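Local coordinates for uncharacterized protein MG027 (Mycoplasma genitalium, PDB 1Q8C) that is of unknown function but resembles NusB proteins in its all-helical structure, which hints at, without proving, a role related to theirs, at residues Val22-Ile25 with Phe26-Phe30; His116-Lys120 with Pro121-Ser125; Leu128-Met131 with Asp132-Gln136. One frame throughout, in Å; residues are numbered along the deposited sequence.

Interaction 1: residues Val22-Ile25 with Phe26-Phe30; sequences VEFI and FSLLF
F24 and L28 meet one turn apart in the C-terminal half of helix 14-28, in a NusB-like all-helical fold. The leucine comes over one face of the phenylalanine ring with its CG, and its CD1 reaches F24 CE2 at 3.7 Å, the two side chains crossing at a slant. F24 CG lies opposite the backbone N (chi1 176°), which swings the ring forward along the helix to this leucine. F43 and Y46 meet the ring from elsewhere in the chain, and I39 of helix 36-45 touches both F24 and L28. I25 and L29 instead run alongside each other and point the same way, with I25 CG2 4.1 Å from L29 CD1; F64 and C108 place I25 between helices 55-81 and 100-116. On a more accessible side, E23 lies beside F26, carboxylate and ring planes 48° apart, and brings OE2 to 3.3 Å from F26 CD2. The ring of F30 reaches one face of F26 with CE2, displaced toward the rim. The backbone is helical here, and F24 O accepts two hydrogen bonds: one from L28 N at 3.3 Å, the other from the hydroxyl S27 OG at 2.6 Å.

Interaction 2: residues His116-Lys120 with Pro121-Ser125; sequences HNTDK and PLLIS
T118 and L123 make the main apolar contact where the loop after helix 100-116 runs into helix 120-133. The methyl T118 CG2 sits against the leucine branch, 3.7 Å from L123 CG, and also touches L122 CD2 at 3.8 Å. With CG2 turned away from the backbone N (chi1 -60° for OG1), the methyl faces the new helix, while OG1 is hydrogen-bonded to E112 of the preceding helix. K120 and I124, one turn apart, lie side by side, K120 CG 3.8 Å from I124 CD1.

A polar group packs here too: the carboxylate of D119 lies across the P121 ring, D119 CG 3.5 Å from P121 CD.

The hydrogen bonds are mostly of the backbone. L123 N gives to D119 O at 3.2 Å and I124 N to K120 O at 3.0 Å, both nearly straight. D119 stands at the N-cap position, yet its carboxylate makes no capping bond; OD1 instead accepts from the next amide, K120 N, at 2.7 Å, approached from above the carboxylate plane. P121, which has no N-H to give, fits a first turn where amides lack helical acceptors. The acid placed by the helix start would probably interact favourably with the helix dipole, while the methyl and leucine contacts join loop to helix.

Interaction 3: residues Leu128-Met131 with Asp132-Gln136; sequences LLIM and DHYSQ
The Y134 ring lies alongside I130 at the C-terminal end of helix 120-133, which a Schellman motif closes. Over the centre of one ring face stands H133 ND1, 3.7 Å above the plane, while the imidazole in turn has Y134 CG at its edge and in its plane. I130 and Y134 point the same way, and the branch methyl I130 CG2 touches Y134 CE1 at 3.7 Å. The tyrosine CG is turned back beside its own backbone N (chi1 -74°), which brings CD1 to 3.3 Å from I130 O, the carbonyl that also takes the hydrogen bond from Y134 N. Side chains of helix 14-28 reach this group: I19 touches both H133 and Y134, and R18 lies against I130.

M131 bends at chi2 and chi3, and its methyl CE crosses over to Q136 CB at 4.2 Å, with T102 of helix 100-116 touching both residues. The regular bonds D132 N to L128 O and H133 N to L129 O carry the helix to its last turn. There the chain leaves the helix through S135, the C-prime residue, whose phi is positive (31°). Its amide gives to D132 O at 2.9 Å, and the outer bond of the motif is nearly straight: Q136 N reaches back to M131 O at 3.0 Å, with an N-H...O angle of 175°.

Along the chain the three contacts follow in series, all within a sequence family (DUF1948) grouped with NusB. Interaction 1 lies on helix 14-28; interactions 2 and 3 mark the start and the end of helix 120-133, their centres about 16 Å apart. The first and last of the three, with centres about 15 Å apart, touch: V22 CG1 is 4.0 Å from Y134 CE1, and V22 CG2 is 4.2 Å from I130 CD1, which packs helix 14-28 against the closing turn of helix 120-133. Interactions 1 and 2, by contrast, have centres about 21 Å apart on opposite sides of the chain's centre. Helix 120-133 thus runs from a surface contact at its start to a partly buried end packed against helix 14-28.

Interaction 1: residues Val22-Ile25 with Phe26-Phe30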
ATOM      1  N   VAL A  22      -4.503  -2.514   3.620  1.00 43.41           N
ATOM      2  CA  VAL A  22      -3.275  -2.210   4.345  1.00 43.33           C
ATOM      3  C   VAL A  22      -3.014  -3.210   5.481  1.00 43.42           C
ATOM      4  O   VAL A  22      -1.906  -3.739   5.636  1.00 43.60           O
ATOM      5  CB  VAL A  22      -3.338  -0.790   4.922  1.00 43.05           C
ATOM      6  CG1 VAL A  22      -2.220  -0.570   5.951  1.00 43.33           C
ATOM      7  CG2 VAL A  22      -3.223   0.247   3.800  1.00 43.39           C
ATOM      8  N   GLU A  23      -4.031  -3.466   6.285  1.00 43.51           N
ATOM      9  CA  GLU A  23      -3.884  -4.375   7.416  1.00 44.21           C
ATOM     10  C   GLU A  23      -3.552  -5.775   6.909  1.00 43.84           C
ATOM     11  O   GLU A  23      -2.721  -6.463   7.483  1.00 43.80           O
ATOM     12  CB  GLU A  23      -5.142  -4.400   8.292  1.00 44.41           C
ATOM     13  CG  GLU A  23      -4.924  -4.023   9.752  1.00 47.56           C
ATOM     14  CD  GLU A  23      -3.545  -4.375  10.309  1.00 51.00           C
ATOM     15  OE1 GLU A  23      -3.443  -5.400  11.036  1.00 52.31           O
ATOM     16  OE2 GLU A  23      -2.560  -3.615  10.045  1.00 54.98           O
ATOM     17  N   PHE A  24      -4.188  -6.161   5.809  1.00 43.71           N
ATOM     18  CA  PHE A  24      -3.933  -7.459   5.182  1.00 43.59           C
ATOM     19  C   PHE A  24      -2.466  -7.599   4.726  1.00 43.89           C
ATOM     20  O   PHE A  24      -1.771  -8.552   5.089  1.00 43.83           O
ATOM     21  CB  PHE A  24      -4.878  -7.626   3.996  1.00 43.43           C
ATOM     22  CG  PHE A  24      -4.646  -8.867   3.214  1.00 43.07           C
ATOM     23  CD1 PHE A  24      -4.936 -10.106   3.744  1.00 43.65           C
ATOM     24  CD2 PHE A  24      -4.148  -8.789   1.918  1.00 44.06           C
ATOM     25  CE1 PHE A  24      -4.703 -11.269   2.990  1.00 43.40           C
ATOM     26  CE2 PHE A  24      -3.929  -9.912   1.169  1.00 43.68           C
ATOM     27  CZ  PHE A  24      -4.203 -11.163   1.710  1.00 43.91           C
ATOM     28  N   ILE A  25      -2.018  -6.628   3.932  1.00 44.03           N
ATOM     29  CA  ILE A  25      -0.669  -6.601   3.393  1.00 44.14           C
ATOM     30  C   ILE A  25       0.289  -6.673   4.589  1.00 44.06           C
ATOM     31  O   ILE A  25       1.177  -7.516   4.621  1.00 44.40           O
ATOM     32  CB  ILE A  25      -0.427  -5.308   2.568  1.00 44.21           C
ATOM     33  CG1 ILE A  25      -1.246  -5.308   1.273  1.00 44.56           C
ATOM     34  CG2 ILE A  25       1.047  -5.181   2.239  1.00 44.18           C
ATOM     35  CD1 ILE A  25      -1.275  -3.969   0.556  1.00 45.60           C
ATOM     36  N   PHE A  26       0.054  -5.823   5.588  1.00 43.82           N
ATOM     37  CA  PHE A  26       0.859  -5.769   6.809  1.00 43.84           C
ATOM     38  C   PHE A  26       1.083  -7.137   7.436  1.00 43.95           C
ATOM     39  O   PHE A  26       2.202  -7.444   7.855  1.00 43.34           O
ATOM     40  CB  PHE A  26       0.196  -4.877   7.874  1.00 43.70           C
ATOM     41  CG  PHE A  26       0.973  -4.790   9.156  1.00 43.72           C
ATOM     42  CD1 PHE A  26       2.291  -4.374   9.144  1.00 43.94           C
ATOM     43  CD2 PHE A  26       0.386  -5.115  10.377  1.00 44.06           C
ATOM     44  CE1 PHE A  26       3.027  -4.281  10.322  1.00 44.71           C
ATOM     45  CE2 PHE A  26       1.104  -5.024  11.563  1.00 44.85           C
ATOM     46  CZ  PHE A  26       2.434  -4.603  11.538  1.00 44.95           C
ATOM     47  N   SER A  27       0.007  -7.925   7.526  1.00 44.04           N
ATOM     48  CA  SER A  27       0.035  -9.231   8.177  1.00 44.01           C
ATOM     49  C   SER A  27       0.859 -10.229   7.390  1.00 44.19           C
ATOM     50  O   SER A  27       1.354 -11.202   7.961  1.00 44.44           O
ATOM     51  CB  SER A  27      -1.385  -9.781   8.377  1.00 44.21           C
ATOM     52  OG  SER A  27      -2.009 -10.109   7.130  1.00 44.24           O
ATOM     53  N   LEU A  28       0.994  -9.983   6.087  1.00 44.00           N
ATOM     54  CA  LEU A  28       1.763 -10.821   5.178  1.00 44.00           C
ATOM     55  C   LEU A  28       3.250 -10.481   5.152  1.00 44.28           C
ATOM     56  O   LEU A  28       4.081 -11.356   4.867  1.00 43.54           O
ATOM     57  CB  LEU A  28       1.246 -10.672   3.737  1.00 44.72           C
ATOM     58  CG  LEU A  28      -0.114 -11.186   3.236  1.00 44.36           C
ATOM     59  CD1 LEU A  28      -0.331 -10.675   1.841  1.00 44.77           C
ATOM     60  CD2 LEU A  28      -0.182 -12.699   3.196  1.00 46.17           C
ATOM     61  N   LEU A  29       3.612  -9.226   5.432  1.00 44.25           N
ATOM     62  CA  LEU A  29       5.020  -8.840   5.287  1.00 44.28           C
ATOM     63  C   LEU A  29       5.962  -9.528   6.268  1.00 44.09           C
ATOM     64  O   LEU A  29       7.161  -9.522   6.057  1.00 44.47           O
ATOM     65  CB  LEU A  29       5.198  -7.319   5.327  1.00 44.27           C
ATOM     66  CG  LEU A  29       4.556  -6.621   4.126  1.00 44.96           C
ATOM     67  CD1 LEU A  29       4.610  -5.108   4.326  1.00 45.00           C
ATOM     68  CD2 LEU A  29       5.234  -7.041   2.800  1.00 45.95           C
ATOM     69  N   PHE A  30       5.419 -10.142   7.313  1.00 44.12           N
ATOM     70  CA  PHE A  30       6.206 -10.867   8.296  1.00 44.37           C
ATOM     71  C   PHE A  30       6.660 -12.244   7.797  1.00 44.48           C
ATOM     72  O   PHE A  30       7.572 -12.837   8.365  1.00 44.70           O
ATOM     73  CB  PHE A  30       5.380 -11.053   9.576  1.00 44.47           C
ATOM     74  CG  PHE A  30       5.006  -9.764  10.266  1.00 44.57           C
ATOM     75  CD1 PHE A  30       5.852  -9.197  11.213  1.00 45.03           C
ATOM     76  CD2 PHE A  30       3.807  -9.123   9.971  1.00 44.21           C
ATOM     77  CE1 PHE A  30       5.513  -8.015  11.850  1.00 44.92           C
ATOM     78  CE2 PHE A  30       3.463  -7.944  10.603  1.00 44.07           C
ATOM     79  CZ  PHE A  30       4.314  -7.389  11.545  1.00 44.57           C
TER

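Interaction 2: residues His116-Lys120 with Pro121-Ser125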
ATOM      1  N   HIS A 116      -6.375   0.387 -10.291  1.00 43.32           N
ATOM      2  CA  HIS A 116      -7.473   1.316 -10.498  1.00 43.32           C
ATOM      3  C   HIS A 116      -7.073   2.659 -11.106  1.00 43.18           C
ATOM      4  O   HIS A 116      -7.932   3.440 -11.471  1.00 43.39           O
ATOM      5  CB  HIS A 116      -8.163   1.536  -9.173  1.00 43.10           C
ATOM      6  CG  HIS A 116      -8.786   0.298  -8.624  1.00 43.11           C
ATOM      7  ND1 HIS A 116      -9.748  -0.414  -9.311  1.00 43.30           N
ATOM      8  CD2 HIS A 116      -8.587  -0.364  -7.459  1.00 42.62           C
ATOM      9  CE1 HIS A 116     -10.132  -1.445  -8.581  1.00 42.35           C
ATOM     10  NE2 HIS A 116      -9.451  -1.433  -7.449  1.00 40.93           N
ATOM     11  N   ASN A 117      -5.774   2.918 -11.204  1.00 43.23           N
ATOM     12  CA  ASN A 117      -5.274   4.139 -11.838  1.00 43.31           C
ATOM     13  C   ASN A 117      -5.714   5.389 -11.066  1.00 43.09           C
ATOM     14  O   ASN A 117      -5.921   6.438 -11.645  1.00 42.63           O
ATOM     15  CB  ASN A 117      -5.700   4.202 -13.314  1.00 42.98           C
ATOM     16  CG  ASN A 117      -5.062   3.103 -14.151  1.00 43.33           C
ATOM     17  OD1 ASN A 117      -5.752   2.263 -14.738  1.00 42.91           O
ATOM     18  ND2 ASN A 117      -3.733   3.110 -14.218  1.00 42.83           N
ATOM     19  N   THR A 118      -5.857   5.246  -9.752  1.00 43.22           N
ATOM     20  CA  THR A 118      -6.244   6.351  -8.903  1.00 43.84           C
ATOM     21  C   THR A 118      -5.214   7.465  -9.065  1.00 43.64           C
ATOM     22  O   THR A 118      -4.042   7.162  -9.187  1.00 43.75           O
ATOM     23  CB  THR A 118      -6.258   5.888  -7.449  1.00 43.73           C
ATOM     24  OG1 THR A 118      -7.187   4.816  -7.301  1.00 44.80           O
ATOM     25  CG2 THR A 118      -6.784   6.984  -6.551  1.00 44.96           C
ATOM     26  N   ASP A 119      -5.623   8.736  -9.050  1.00 43.96           N
ATOM     27  CA  ASP A 119      -4.653   9.812  -9.251  1.00 43.95           C
ATOM     28  C   ASP A 119      -3.770  10.028  -8.025  1.00 43.90           C
ATOM     29  O   ASP A 119      -4.151   9.740  -6.899  1.00 43.44           O
ATOM     30  CB  ASP A 119      -5.325  11.130  -9.660  1.00 44.30           C
ATOM     31  CG  ASP A 119      -4.381  12.065 -10.456  1.00 45.12           C
ATOM     32  OD1 ASP A 119      -3.174  11.741 -10.628  1.00 46.59           O
ATOM     33  OD2 ASP A 119      -4.769  13.147 -10.951  1.00 45.30           O
ATOM     34  N   LYS A 120      -2.572  10.544  -8.273  1.00 43.98           N
ATOM     35  CA  LYS A 120      -1.585  10.778  -7.229  1.00 43.94           C
ATOM     36  C   LYS A 120      -2.059  11.592  -6.008  1.00 43.87           C
ATOM     37  O   LYS A 120      -1.821  11.170  -4.877  1.00 44.10           O
ATOM     38  CB  LYS A 120      -0.338  11.422  -7.830  1.00 44.13           C
ATOM     39  CG  LYS A 120       0.874  11.359  -6.912  1.00 44.44           C
ATOM     40  CD  LYS A 120       2.169  11.775  -7.630  1.00 44.56           C
ATOM     41  CE  LYS A 120       2.605  13.166  -7.272  1.00 44.44           C
ATOM     42  NZ  LYS A 120       3.723  13.674  -8.142  1.00 45.27           N
ATOM     43  N   PRO A 121      -2.710  12.743  -6.199  1.00 43.66           N
ATOM     44  CA  PRO A 121      -3.129  13.555  -5.043  1.00 43.50           C
ATOM     45  C   PRO A 121      -4.072  12.797  -4.103  1.00 43.30           C
ATOM     46  O   PRO A 121      -3.893  12.852  -2.895  1.00 42.57           O
ATOM     47  CB  PRO A 121      -3.821  14.763  -5.688  1.00 43.64           C
ATOM     48  CG  PRO A 121      -3.295  14.792  -7.123  1.00 43.62           C
ATOM     49  CD  PRO A 121      -3.131  13.356  -7.476  1.00 43.81           C
ATOM     50  N   LEU A 122      -5.046  12.082  -4.667  1.00 43.31           N
ATOM     51  CA  LEU A 122      -5.996  11.319  -3.859  1.00 43.46           C
ATOM     52  C   LEU A 122      -5.294  10.216  -3.063  1.00 43.57           C
ATOM     53  O   LEU A 122      -5.603  10.029  -1.890  1.00 43.68           O
ATOM     54  CB  LEU A 122      -7.121  10.706  -4.722  1.00 43.46           C
ATOM     55  CG  LEU A 122      -8.179   9.885  -3.968  1.00 43.10           C
ATOM     56  CD1 LEU A 122      -8.796  10.725  -2.897  1.00 43.30           C
ATOM     57  CD2 LEU A 122      -9.278   9.374  -4.886  1.00 43.76           C
ATOM     58  N   LEU A 123      -4.361   9.505  -3.705  1.00 43.74           N
ATOM     59  CA  LEU A 123      -3.607   8.404  -3.093  1.00 43.72           C
ATOM     60  C   LEU A 123      -2.773   8.894  -1.910  1.00 43.78           C
ATOM     61  O   LEU A 123      -2.790   8.294  -0.828  1.00 43.81           O
ATOM     62  CB  LEU A 123      -2.682   7.736  -4.131  1.00 43.62           C
ATOM     63  CG  LEU A 123      -3.327   6.854  -5.205  1.00 43.47           C
ATOM     64  CD1 LEU A 123      -2.384   6.527  -6.310  1.00 43.56           C
ATOM     65  CD2 LEU A 123      -3.808   5.586  -4.593  1.00 44.21           C
ATOM     66  N   ILE A 124      -2.052   9.989  -2.109  1.00 43.84           N
ATOM     67  CA  ILE A 124      -1.228  10.546  -1.046  1.00 43.99           C
ATOM     68  C   ILE A 124      -2.085  11.015   0.132  1.00 43.94           C
ATOM     69  O   ILE A 124      -1.827  10.632   1.265  1.00 44.52           O
ATOM     70  CB  ILE A 124      -0.291  11.688  -1.574  1.00 44.11           C
ATOM     71  CG1 ILE A 124       0.821  11.092  -2.453  1.00 44.40           C
ATOM     72  CG2 ILE A 124       0.319  12.486  -0.401  1.00 43.98           C
ATOM     73  CD1 ILE A 124       1.610  12.130  -3.256  1.00 44.44           C
ATOM     74  N   SER A 125      -3.110  11.816  -0.106  1.00 43.84           N
ATOM     75  CA  SER A 125      -3.899  12.314   1.023  1.00 43.73           C
ATOM     76  C   SER A 125      -4.444  11.133   1.788  1.00 43.83           C
ATOM     77  O   SER A 125      -4.285  11.033   3.002  1.00 43.31           O
ATOM     78  CB  SER A 125      -5.034  13.214   0.566  1.00 43.77           C
ATOM     79  OG  SER A 125      -5.967  12.476  -0.172  1.00 43.21           O
TER

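Interaction 3: residues Leu128-Met131 with Asp132-Gln136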
ATOM      1  N   LEU A 128      -1.891   9.375   3.973  1.00 43.21           N
ATOM      2  CA  LEU A 128      -1.528  10.149   5.153  1.00 43.26           C
ATOM      3  C   LEU A 128      -2.653  10.061   6.162  1.00 43.31           C
ATOM      4  O   LEU A 128      -2.420  10.080   7.369  1.00 43.17           O
ATOM      5  CB  LEU A 128      -1.255  11.608   4.767  1.00 43.19           C
ATOM      6  CG  LEU A 128      -0.052  11.837   3.844  1.00 43.42           C
ATOM      7  CD1 LEU A 128       0.274  13.323   3.700  1.00 44.36           C
ATOM      8  CD2 LEU A 128       1.176  11.079   4.351  1.00 43.65           C
ATOM      9  N   LEU A 129      -3.867   9.939   5.642  1.00 43.47           N
ATOM     10  CA  LEU A 129      -5.049   9.743   6.460  1.00 43.70           C
ATOM     11  C   LEU A 129      -5.017   8.386   7.168  1.00 43.66           C
ATOM     12  O   LEU A 129      -5.457   8.270   8.308  1.00 43.40           O
ATOM     13  CB  LEU A 129      -6.301   9.851   5.580  1.00 43.94           C
ATOM     14  CG  LEU A 129      -7.545  10.444   6.229  1.00 44.53           C
ATOM     15  CD1 LEU A 129      -7.242  11.772   6.946  1.00 44.57           C
ATOM     16  CD2 LEU A 129      -8.622  10.631   5.160  1.00 45.25           C
ATOM     17  N   ILE A 130      -4.482   7.367   6.490  1.00 43.55           N
ATOM     18  CA  ILE A 130      -4.324   6.034   7.075  1.00 43.58           C
ATOM     19  C   ILE A 130      -3.181   6.006   8.108  1.00 43.77           C
ATOM     20  O   ILE A 130      -3.259   5.337   9.139  1.00 43.74           O
ATOM     21  CB  ILE A 130      -4.094   5.004   5.962  1.00 43.67           C
ATOM     22  CG1 ILE A 130      -5.322   4.986   5.024  1.00 43.75           C
ATOM     23  CG2 ILE A 130      -3.788   3.638   6.562  1.00 43.65           C
ATOM     24  CD1 ILE A 130      -5.363   3.803   4.033  1.00 44.84           C
ATOM     25  N   MET A 131      -2.128   6.760   7.842  1.00 43.65           N
ATOM     26  CA  MET A 131      -1.031   6.880   8.796  1.00 43.76           C
ATOM     27  C   MET A 131      -1.531   7.509  10.108  1.00 43.79           C
ATOM     28  O   MET A 131      -1.149   7.076  11.189  1.00 43.67           O
ATOM     29  CB  MET A 131       0.105   7.700   8.179  1.00 43.72           C
ATOM     30  CG  MET A 131       0.766   6.976   6.996  1.00 42.78           C
ATOM     31  SD  MET A 131       1.866   5.622   7.450  1.00 39.46           S
ATOM     32  CE  MET A 131       3.417   6.583   7.749  1.00 42.77           C
ATOM     33  N   ASP A 132      -2.395   8.516  10.003  1.00 44.09           N
ATOM     34  CA  ASP A 132      -3.017   9.132  11.177  1.00 44.25           C
ATOM     35  C   ASP A 132      -3.883   8.128  11.930  1.00 44.26           C
ATOM     36  O   ASP A 132      -3.907   8.113  13.165  1.00 44.08           O
ATOM     37  CB  ASP A 132      -3.905  10.306  10.761  1.00 44.50           C
ATOM     38  CG  ASP A 132      -3.116  11.568  10.449  1.00 45.02           C
ATOM     39  OD1 ASP A 132      -1.892  11.593  10.695  1.00 45.30           O
ATOM     40  OD2 ASP A 132      -3.669  12.583   9.964  1.00 45.43           O
ATOM     41  N   HIS A 133      -4.609   7.308  11.170  1.00 44.21           N
ATOM     42  CA  HIS A 133      -5.483   6.284  11.728  1.00 44.32           C
ATOM     43  C   HIS A 133      -4.702   5.316  12.606  1.00 44.34           C
ATOM     44  O   HIS A 133      -5.201   4.877  13.638  1.00 44.12           O
ATOM     45  CB  HIS A 133      -6.221   5.529  10.614  1.00 44.37           C
ATOM     46  CG  HIS A 133      -6.941   4.311  11.091  1.00 44.69           C
ATOM     47  ND1 HIS A 133      -6.303   3.107  11.296  1.00 45.24           N
ATOM     48  CD2 HIS A 133      -8.239   4.109  11.418  1.00 45.58           C
ATOM     49  CE1 HIS A 133      -7.176   2.217  11.729  1.00 45.10           C
ATOM     50  NE2 HIS A 133      -8.359   2.796  11.806  1.00 45.21           N
ATOM     51  N   TYR A 134      -3.473   5.006  12.196  1.00 44.55           N
ATOM     52  CA  TYR A 134      -2.593   4.100  12.933  1.00 44.52           C
ATOM     53  C   TYR A 134      -1.633   4.893  13.839  1.00 44.69           C
ATOM     54  O   TYR A 134      -0.621   4.364  14.318  1.00 44.92           O
ATOM     55  CB  TYR A 134      -1.803   3.233  11.947  1.00 44.59           C
ATOM     56  CG  TYR A 134      -2.597   2.133  11.271  1.00 44.24           C
ATOM     57  CD1 TYR A 134      -2.864   2.179   9.906  1.00 45.12           C
ATOM     58  CD2 TYR A 134      -3.045   1.021  11.990  1.00 44.71           C
ATOM     59  CE1 TYR A 134      -3.572   1.163   9.270  1.00 44.70           C
ATOM     60  CE2 TYR A 134      -3.756  -0.001  11.363  1.00 44.91           C
ATOM     61  CZ  TYR A 134      -4.014   0.081  10.003  1.00 44.83           C
ATOM     62  OH  TYR A 134      -4.714  -0.911   9.365  1.00 45.85           O
ATOM     63  N   SER A 135      -1.973   6.157  14.084  1.00 44.76           N
ATOM     64  CA  SER A 135      -1.145   7.079  14.850  1.00 44.82           C
ATOM     65  C   SER A 135       0.328   6.766  14.679  1.00 44.70           C
ATOM     66  O   SER A 135       1.039   6.511  15.650  1.00 44.36           O
ATOM     67  CB  SER A 135      -1.515   7.028  16.328  1.00 45.03           C
ATOM     68  OG  SER A 135      -1.163   5.771  16.886  1.00 45.89           O
ATOM     69  N   GLN A 136       0.769   6.760  13.427  1.00 44.83           N
ATOM     70  CA  GLN A 136       2.164   6.522  13.118  1.00 44.79           C
ATOM     71  C   GLN A 136       2.884   7.857  13.264  1.00 44.97           C
ATOM     72  O   GLN A 136       3.882   7.964  14.014  1.00 44.99           O
ATOM     73  CB  GLN A 136       2.311   5.924  11.725  1.00 44.88           C
ATOM     74  CG  GLN A 136       2.079   4.405  11.713  1.00 45.04           C
ATOM     75  CD  GLN A 136       3.338   3.617  12.064  1.00 45.60           C
ATOM     76  OE1 GLN A 136       4.277   3.538  11.259  1.00 45.99           O
ATOM     77  NE2 GLN A 136       3.361   3.040  13.264  1.00 45.74           N
TER